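Local coordinates for protein peroxiredoxin 6 (Arenicola marina, PDB 2V2G) that probably reduces hydrogen peroxide and organic hydroperoxides to water and alcohols as a thiol-specific peroxidase of the Prx6 subfamily, at residues E82-L87 with G92-P97; P187-S190 with T196-P199. The protein carries 1 engineered substitution. One frame throughout, in Å; residues are numbered along the deposited sequence.

Contact 1: residues E82-L87 with G92-P97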
loop_
_atom_site.group_PDB
_atom_site.type_symbol
_atom_site.label_atom_id
_atom_site.label_comp_id
_atom_site.label_asym_id
_atom_site.label_seq_id
_atom_site.Cartn_x
_atom_site.Cartn_y
_atom_site.Cartn_z
ATOM N N GLU A 82 6.993 -24.272 -10.585
ATOM C CA GLU A 82 6.878 -25.577 -9.904
ATOM C C GLU A 82 7.244 -25.478 -8.416
ATOM O O GLU A 82 6.655 -26.174 -7.577
ATOM C CB GLU A 82 7.755 -26.616 -10.595
ATOM C CG GLU A 82 7.309 -26.971 -12.023
ATOM C CD GLU A 82 5.785 -27.252 -12.141
ATOM O OE1 GLU A 82 5.288 -28.144 -11.431
ATOM O OE2 GLU A 82 5.077 -26.587 -12.933
ATOM N N ASP A 83 8.210 -24.630 -8.090
ATOM C CA ASP A 83 8.584 -24.361 -6.706
ATOM C C ASP A 83 7.452 -23.593 -6.009
ATOM O O ASP A 83 7.109 -23.881 -4.852
ATOM C CB ASP A 83 9.883 -23.547 -6.620
ATOM C CG ASP A 83 11.148 -24.316 -7.048
ATOM O OD1 ASP A 83 11.122 -25.544 -7.381
ATOM O OD2 ASP A 83 12.195 -23.627 -7.048
ATOM N N VAL A 84 6.865 -22.619 -6.715
ATOM C CA VAL A 84 5.738 -21.847 -6.170
ATOM C C VAL A 84 4.537 -22.754 -5.829
ATOM O O VAL A 84 3.944 -22.657 -4.763
ATOM C CB VAL A 84 5.297 -20.715 -7.140
ATOM C CG1 VAL A 84 4.078 -20.000 -6.618
ATOM C CG2 VAL A 84 6.413 -19.698 -7.324
ATOM N N LYS A 85 4.170 -23.625 -6.761
ATOM C CA LYS A 85 3.074 -24.568 -6.513
ATOM C C LYS A 85 3.367 -25.390 -5.266
ATOM O O LYS A 85 2.508 -25.567 -4.423
ATOM C CB LYS A 85 2.914 -25.515 -7.711
ATOM C CG LYS A 85 2.429 -24.870 -8.965
ATOM C CD LYS A 85 2.474 -25.823 -10.106
ATOM C CE LYS A 85 2.049 -25.147 -11.348
ATOM N NZ LYS A 85 2.131 -26.057 -12.503
ATOM N N CYS A 86 4.595 -25.885 -5.154
ATOM C CA CYS A 86 4.977 -26.713 -4.020
ATOM C C CYS A 86 4.707 -26.010 -2.678
ATOM O O CYS A 86 4.051 -26.547 -1.786
ATOM C CB CYS A 86 6.461 -27.031 -4.155
ATOM S SG CYS A 86 7.095 -28.082 -2.868
ATOM N N LEU A 87 5.238 -24.808 -2.561
ATOM C CA LEU A 87 5.151 -24.039 -1.367
ATOM C C LEU A 87 3.686 -23.661 -1.080
ATOM O O LEU A 87 3.280 -23.513 0.074
ATOM C CB LEU A 87 6.044 -22.800 -1.505
ATOM C CG LEU A 87 6.968 -22.321 -0.363
ATOM C CD1 LEU A 87 6.787 -20.873 -0.161
ATOM C CD2 LEU A 87 6.791 -23.073 0.968
ATOM N N GLY A 92 -2.112 -28.355 -9.049
ATOM C CA GLY A 92 -2.816 -27.926 -10.254
ATOM C C GLY A 92 -2.047 -26.868 -10.999
ATOM O O GLY A 92 -1.038 -26.358 -10.509
ATOM N N ASP A 93 -2.532 -26.502 -12.173
ATOM C CA ASP A 93 -1.801 -25.536 -12.979
ATOM C C ASP A 93 -1.782 -24.153 -12.319
ATOM O O ASP A 93 -2.711 -23.777 -11.598
ATOM C CB ASP A 93 -2.433 -25.391 -14.355
ATOM C CG ASP A 93 -2.391 -26.667 -15.171
ATOM O OD1 ASP A 93 -1.604 -27.609 -14.849
ATOM O OD2 ASP A 93 -3.172 -26.703 -16.153
ATOM N N MET A 94 -0.755 -23.361 -12.647
ATOM C CA MET A 94 -0.677 -21.995 -12.195
ATOM C C MET A 94 -1.941 -21.259 -12.525
ATOM O O MET A 94 -2.399 -21.307 -13.664
ATOM C CB MET A 94 0.460 -21.238 -12.869
ATOM C CG MET A 94 1.785 -21.602 -12.355
ATOM S SD MET A 94 1.973 -21.122 -10.635
ATOM C CE MET A 94 2.446 -19.397 -10.727
ATOM N N PRO A 95 -2.520 -20.591 -11.534
ATOM C CA PRO A 95 -3.782 -19.940 -11.794
ATOM C C PRO A 95 -3.666 -18.568 -12.435
ATOM O O PRO A 95 -4.707 -17.999 -12.724
ATOM C CB PRO A 95 -4.402 -19.842 -10.401
ATOM C CG PRO A 95 -3.205 -19.676 -9.507
ATOM C CD PRO A 95 -2.097 -20.447 -10.127
ATOM N N TYR A 96 -2.446 -18.040 -12.636
ATOM C CA TYR A 96 -2.222 -16.704 -13.232
ATOM C C TYR A 96 -0.933 -16.673 -14.095
ATOM O O TYR A 96 0.022 -17.418 -13.836
ATOM C CB TYR A 96 -2.131 -15.581 -12.161
ATOM C CG TYR A 96 -1.151 -15.885 -11.046
ATOM C CD1 TYR A 96 0.205 -15.709 -11.223
ATOM C CD2 TYR A 96 -1.588 -16.434 -9.844
ATOM C CE1 TYR A 96 1.126 -16.064 -10.214
ATOM C CE2 TYR A 96 -0.665 -16.758 -8.816
ATOM C CZ TYR A 96 0.671 -16.600 -9.025
ATOM O OH TYR A 96 1.578 -16.928 -8.046
ATOM N N PRO A 97 -0.904 -15.772 -15.109
ATOM C CA PRO A 97 0.350 -15.643 -15.906
ATOM C C PRO A 97 1.445 -14.859 -15.167
ATOM O O PRO A 97 1.131 -14.092 -14.218
ATOM C CB PRO A 97 -0.089 -14.826 -17.128
ATOM C CG PRO A 97 -1.600 -14.613 -17.009
ATOM C CD PRO A 97 -1.956 -14.848 -15.577
HETATM O O HOH W 1 1.334 -24.364 -14.513
HETATM O O HOH W 2 0.274 -28.841 -12.284
#
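K85 and V84 on helix 74-88 meet G92, M94 and Y96 in the return loop of a beta-alpha-beta crossover. The K85 chain runs extended beyond CG (chi3 -177°) and reaches out from the helix to the loop. Its CE lies 3.4 Å from G92 O and 3.7 Å from M94 CG, and the two side chains cross at a slant. Within the helix, K85 NZ makes a salt bridge to E82 OE2 at 3.0 Å, on the syn side and 23° out of the carboxylate plane. A water accepts from both K85 NZ (2.7 Å) and M94 N (3.0 Å), so the lysine also holds the loop backbone through solvent. With an alanine here, E82 would probably lose its charged mate, and the water and the M94 side chain would be less firmly held. Deeper in, V84 CG1 lies 4.2 Å from Y96 OH and 4.5 Å from M94 CE. Y96 OH is hydrogen-bonded to L49 O of helix 43-54. V84 also packs on L49 and I53 of that helix, and Y96 touches L66 and A68 of strand 64-70. The loop then enters strand 98-100, parallel to 64-70.

Contact 2: residues P187-S190 with T196-P199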
loop_
_atom_site.group_PDB
_atom_site.type_symbol
_atom_site.label_atom_id
_atom_site.label_comp_id
_atom_site.label_asym_id
_atom_site.label_seq_id
_atom_site.Cartn_x
_atom_site.Cartn_y
_atom_site.Cartn_z
ATOM N N PRO A 187 -19.623 13.005 1.705
ATOM C CA PRO A 187 -20.107 14.385 1.905
ATOM C C PRO A 187 -21.105 14.901 0.843
ATOM O O PRO A 187 -22.023 15.688 1.183
ATOM C CB PRO A 187 -18.810 15.200 1.832
ATOM C CG PRO A 187 -17.768 14.260 2.264
ATOM C CD PRO A 187 -18.143 12.942 1.752
ATOM N N GLY A 188 -20.946 14.460 -0.409
ATOM C CA GLY A 188 -21.777 14.934 -1.507
ATOM C C GLY A 188 -23.273 14.608 -1.460
ATOM O O GLY A 188 -24.077 15.187 -2.217
ATOM N N VAL A 189 -23.654 13.667 -0.596
ATOM C CA VAL A 189 -25.049 13.251 -0.454
ATOM C C VAL A 189 -25.773 14.209 0.495
ATOM O O VAL A 189 -25.463 14.309 1.678
ATOM C CB VAL A 189 -25.136 11.781 0.068
ATOM C CG1 VAL A 189 -26.605 11.318 0.256
ATOM C CG2 VAL A 189 -24.382 10.852 -0.880
ATOM N N SER A 190 -26.790 14.882 -0.018
ATOM C CA SER A 190 -27.556 15.825 0.800
ATOM C C SER A 190 -28.392 15.086 1.844
ATOM O O SER A 190 -28.654 13.892 1.724
ATOM C CB SER A 190 -28.494 16.640 -0.097
ATOM O OG SER A 190 -29.463 15.783 -0.695
ATOM N N THR A 196 -33.943 8.949 1.647
ATOM C CA THR A 196 -34.365 7.817 0.853
ATOM C C THR A 196 -33.252 6.763 0.769
ATOM O O THR A 196 -33.475 5.578 1.027
ATOM C CB THR A 196 -34.778 8.282 -0.562
ATOM O OG1 THR A 196 -35.235 9.648 -0.500
ATOM C CG2 THR A 196 -35.895 7.378 -1.106
ATOM N N LEU A 197 -32.059 7.221 0.422
ATOM C CA LEU A 197 -30.917 6.353 0.166
ATOM C C LEU A 197 -30.412 5.638 1.432
ATOM O O LEU A 197 -30.034 4.469 1.382
ATOM C CB LEU A 197 -29.795 7.183 -0.457
ATOM C CG LEU A 197 -28.816 6.535 -1.429
ATOM C CD1 LEU A 197 -29.572 5.954 -2.581
ATOM C CD2 LEU A 197 -27.793 7.577 -1.923
ATOM N N PHE A 198 -30.398 6.352 2.555
ATOM C CA PHE A 198 -29.828 5.859 3.806
ATOM C C PHE A 198 -30.766 6.218 4.953
ATOM O O PHE A 198 -30.475 7.078 5.776
ATOM C CB PHE A 198 -28.456 6.500 4.039
ATOM C CG PHE A 198 -27.472 6.303 2.922
ATOM C CD1 PHE A 198 -26.995 5.043 2.602
ATOM C CD2 PHE A 198 -26.986 7.390 2.202
ATOM C CE1 PHE A 198 -26.079 4.860 1.569
ATOM C CE2 PHE A 198 -26.081 7.204 1.149
ATOM C CZ PHE A 198 -25.630 5.935 0.837
ATOM N N PRO A 199 -31.919 5.551 5.012
ATOM C CA PRO A 199 -32.943 5.907 5.993
ATOM C C PRO A 199 -32.538 5.620 7.458
ATOM O O PRO A 199 -33.099 6.201 8.379
ATOM C CB PRO A 199 -34.137 5.060 5.556
ATOM C CG PRO A 199 -33.556 3.913 4.813
ATOM C CD PRO A 199 -32.302 4.421 4.158
#
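V189 O accepts a hydrogen bond from R214 NH2, which ties the loop after strand 183-185 to strand 214-216. The contact between P187-S190 and T196-P199 is itself apolar and rests on three side chains. V189 CG1 makes the nearest approach. CG1 stands anti to the backbone N (chi1 179°) and extends toward the far end of helix 191-197. V189 CG1 comes to the edge of the F198 ring, near the ring plane, 4.2 Å from F198 CE2. V189 CG1 is also 4.5 Å from L197 CD2. L197 approaches the ring differently: its CG sits 3.8 Å above the plane of the F198 ring over one face, offset toward the rim. F198 therefore meets leucine on a face and valine at an edge. The contact is small, with 86 Å² buried between the segments. K170 touches both V189 and L197 and borders the cluster. At the start of the helix, S190 takes the N-cap position, and its OG accepts from E193 N. At the other end, F198 is the first residue to leave helical angles. The residue before the N-cap thus packs against the last helical residue and the one after it, within the C-terminal domain found in the Prx6 subfamily.

In the fold
Contact 1 closes before contact 2 opens, and they lie on opposite sides of the chain's centre. Their centres are 46 Å apart and their nearest atoms about 34 Å. Contact 1 belongs to the thioredoxin-like domain, beside the mixed seven-strand sheet. Contact 2 borders the small antiparallel sheet of the C-terminal domain. They share no helix or strand. The side chain of V84 is about 7 Å from that of S45, the engineered residue at the predicted active site. Both regions reach the second subunit. D83, in 82-87, bonds to S208 and Y212 of the second subunit. P187, in 187-190, packs on T42 of the second subunit and touches a benzoic acid. Each region thus has residues at the subunit interface.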